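Local coordinates for variant surface glycoprotein MITat 1.13 (Trypanosoma brucei, PDB 6Z8H) that probably forms, with many copies of itself, the dense GPI-anchored coat on the trypanosome surface that helps the parasite evade the host immune response, at the interface of chains A and B. Coordinates in Å, arbitrary orientation; residue numbers count along the deposited sequence, not the author numbering. Chains: chain A/B, Variant surface glycoprotein MITat 1.13.

The interface of chains A and B. Residues chain A 138, 147-149, 152; chain B 197, 199, 201, 222, 224, 236, 239-240, 243, 249.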
# COMPACT_ATOMS: atom_id res chain seq x y z
N ILE A 138 40.61 -6.08 26.33
CA ILE A 138 41.24 -6.46 27.59
C ILE A 138 42.60 -5.78 27.68
O ILE A 138 43.41 -5.87 26.76
CB ILE A 138 41.40 -7.98 27.68
CG1 ILE A 138 40.03 -8.66 27.72
CG2 ILE A 138 42.28 -8.35 28.90
CD1 ILE A 138 40.08 -10.14 27.44
N LEU A 147 42.14 -12.14 35.59
CA LEU A 147 41.11 -11.46 34.81
C LEU A 147 39.86 -11.29 35.64
O LEU A 147 39.35 -12.26 36.22
CB LEU A 147 40.81 -12.24 33.52
CG LEU A 147 39.97 -11.55 32.43
CD1 LEU A 147 40.56 -10.21 32.10
CD2 LEU A 147 39.93 -12.45 31.23
N THR A 148 39.36 -10.05 35.69
CA THR A 148 38.00 -9.76 36.11
C THR A 148 37.45 -8.73 35.14
O THR A 148 38.16 -8.24 34.26
CB THR A 148 37.89 -9.19 37.54
OG1 THR A 148 38.32 -7.82 37.55
CG2 THR A 148 38.67 -10.04 38.54
N LYS A 149 36.19 -8.37 35.35
CA LYS A 149 35.57 -7.39 34.47
C LYS A 149 36.34 -6.08 34.41
O LYS A 149 36.29 -5.38 33.39
CB LYS A 149 34.11 -7.15 34.89
CG LYS A 149 33.41 -5.93 34.24
CD LYS A 149 33.04 -6.17 32.83
CE LYS A 149 32.39 -4.94 32.21
NZ LYS A 149 31.12 -4.52 32.89
N PHE A 152 38.44 -5.27 31.36
CA PHE A 152 37.77 -5.00 30.09
C PHE A 152 37.52 -3.51 30.04
O PHE A 152 36.54 -3.00 30.58
CB PHE A 152 36.46 -5.75 29.99
CG PHE A 152 36.61 -7.22 29.78
CD1 PHE A 152 36.98 -8.06 30.82
CD2 PHE A 152 36.42 -7.76 28.52
CE1 PHE A 152 37.08 -9.42 30.60
CE2 PHE A 152 36.52 -9.10 28.31
CZ PHE A 152 36.86 -9.93 29.33
N LEU B 197 27.98 -8.65 25.91
CA LEU B 197 29.32 -9.24 25.85
C LEU B 197 29.29 -10.43 26.79
O LEU B 197 29.24 -10.27 28.02
CB LEU B 197 30.39 -8.23 26.25
CG LEU B 197 31.77 -8.81 26.55
CD1 LEU B 197 32.34 -9.54 25.34
CD2 LEU B 197 32.72 -7.73 27.02
N ALA B 199 31.42 -13.51 28.28
CA ALA B 199 32.82 -13.84 28.53
C ALA B 199 32.92 -15.17 29.25
O ALA B 199 32.11 -15.49 30.12
CB ALA B 199 33.48 -12.75 29.35
N CYS B 201 36.43 -17.46 30.81
CA CYS B 201 37.87 -17.59 30.98
C CYS B 201 38.07 -18.79 31.90
O CYS B 201 37.58 -18.80 33.03
CB CYS B 201 38.48 -16.30 31.54
SG CYS B 201 40.31 -16.29 31.57
N LEU B 222 39.89 -18.66 26.50
CA LEU B 222 39.28 -17.34 26.66
C LEU B 222 38.28 -17.15 25.53
O LEU B 222 38.67 -17.14 24.35
CB LEU B 222 40.32 -16.23 26.57
CG LEU B 222 39.84 -14.78 26.70
CD1 LEU B 222 39.24 -14.52 28.07
CD2 LEU B 222 41.00 -13.84 26.41
N LEU B 224 35.04 -14.86 24.01
CA LEU B 224 34.29 -13.60 23.99
C LEU B 224 33.24 -13.70 22.89
O LEU B 224 33.57 -13.99 21.75
CB LEU B 224 35.20 -12.42 23.69
CG LEU B 224 36.33 -12.18 24.69
CD1 LEU B 224 37.20 -10.97 24.38
CD2 LEU B 224 35.74 -12.04 26.09
N SER B 236 28.53 -9.43 36.03
CA SER B 236 29.96 -9.43 36.29
C SER B 236 30.25 -9.75 37.74
O SER B 236 31.33 -10.25 38.04
CB SER B 236 30.59 -8.10 35.85
OG SER B 236 30.08 -7.01 36.59
N TRP B 239 30.46 -13.38 37.81
CA TRP B 239 31.51 -13.81 36.90
C TRP B 239 32.88 -13.51 37.49
O TRP B 239 33.81 -14.31 37.31
CB TRP B 239 31.38 -13.12 35.55
CG TRP B 239 32.28 -13.67 34.51
CD1 TRP B 239 32.11 -14.84 33.83
CD2 TRP B 239 33.49 -13.09 34.03
NE1 TRP B 239 33.13 -15.00 32.93
CE2 TRP B 239 34.00 -13.95 33.04
CE3 TRP B 239 34.21 -11.94 34.34
CZ2 TRP B 239 35.18 -13.68 32.35
CZ3 TRP B 239 35.35 -11.65 33.62
CH2 TRP B 239 35.84 -12.52 32.66
N ASN B 240 33.04 -12.35 38.14
CA ASN B 240 34.34 -11.96 38.69
C ASN B 240 34.87 -12.93 39.76
O ASN B 240 36.06 -12.88 40.08
CB ASN B 240 34.24 -10.54 39.29
CG ASN B 240 34.18 -9.45 38.24
OD1 ASN B 240 34.44 -9.69 37.06
ND2 ASN B 240 33.84 -8.23 38.67
N THR B 243 35.11 -17.04 36.62
CA THR B 243 35.09 -16.64 35.22
C THR B 243 34.90 -17.83 34.29
O THR B 243 34.63 -17.62 33.11
CB THR B 243 36.38 -15.92 34.84
OG1 THR B 243 37.48 -16.84 34.87
CG2 THR B 243 36.68 -14.77 35.79
N ILE B 249 28.81 -10.05 30.86
CA ILE B 249 29.49 -9.16 31.79
C ILE B 249 29.27 -7.69 31.46
O ILE B 249 29.66 -6.82 32.24
CB ILE B 249 30.99 -9.49 31.92
CG1 ILE B 249 31.74 -9.32 30.60
CG2 ILE B 249 31.15 -10.92 32.43
CD1 ILE B 249 33.26 -9.34 30.75
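With CG anti to its carbonyl carbon (chi1 -73°), A:Phe152 at the start of strand 152-155 places its ring against side chains of chain B strands 194-203, 221-229 and 247-253. B:Ile249 meets it from the crowded rotamer, CG1 between its own backbone N and carbonyl carbon (chi1 62°), and the two side chains cross at about a right angle. The terminal methyl CD1 of B:Ile249 thus lies over the middle of the ring, 3.8 Å from the centroid of A:Phe152, in a CH-pi contact. The opposite face is covered toward its rim by CG1 of A:Ile138, so the phenyl is held between an isoleucine of each subunit. In the ring plane, CD2 of B:Leu224 comes tip to tip onto CE2 of A:Phe152 at 3.8 Å.

B:Trp239 presents an edge rather than a face: its CH2 reaches CE1 of A:Phe152, and CZ3 abuts the peptide joining A:Thr148 to A:Lys149. B:Ala199 and B:Ile249 CG2 pack on one indole face and B:Thr243 CB on the other, fixing its tilt within chain B.

Beyond the ring, CD2 of A:Leu147 touches B:Leu222 CD1 at 3.8 Å and also packs on the sulfur of B:Cys201. Polar contacts border this apolar core on the side of A:Lys149. Its backbone N donates to the side-chain carbonyl OD1 of B:Asn240 at 2.8 Å, nearly straight at the hydrogen but from above the amide plane. The lysine chain, bent at chi2 and chi4, runs past B:Ser236 CB and crosses B:Ile249 obliquely, its CD against CD1 of that isoleucine. The patch joins two copies of one protein, consistent with the VSG dimer, and its twin recurs across the two-fold axis. At the lysine tip, the terminal amine nitrogen NZ of A:Lys149 donates to the main-chain O of B:Ile249 at 2.8 Å, in the carbonyl plane.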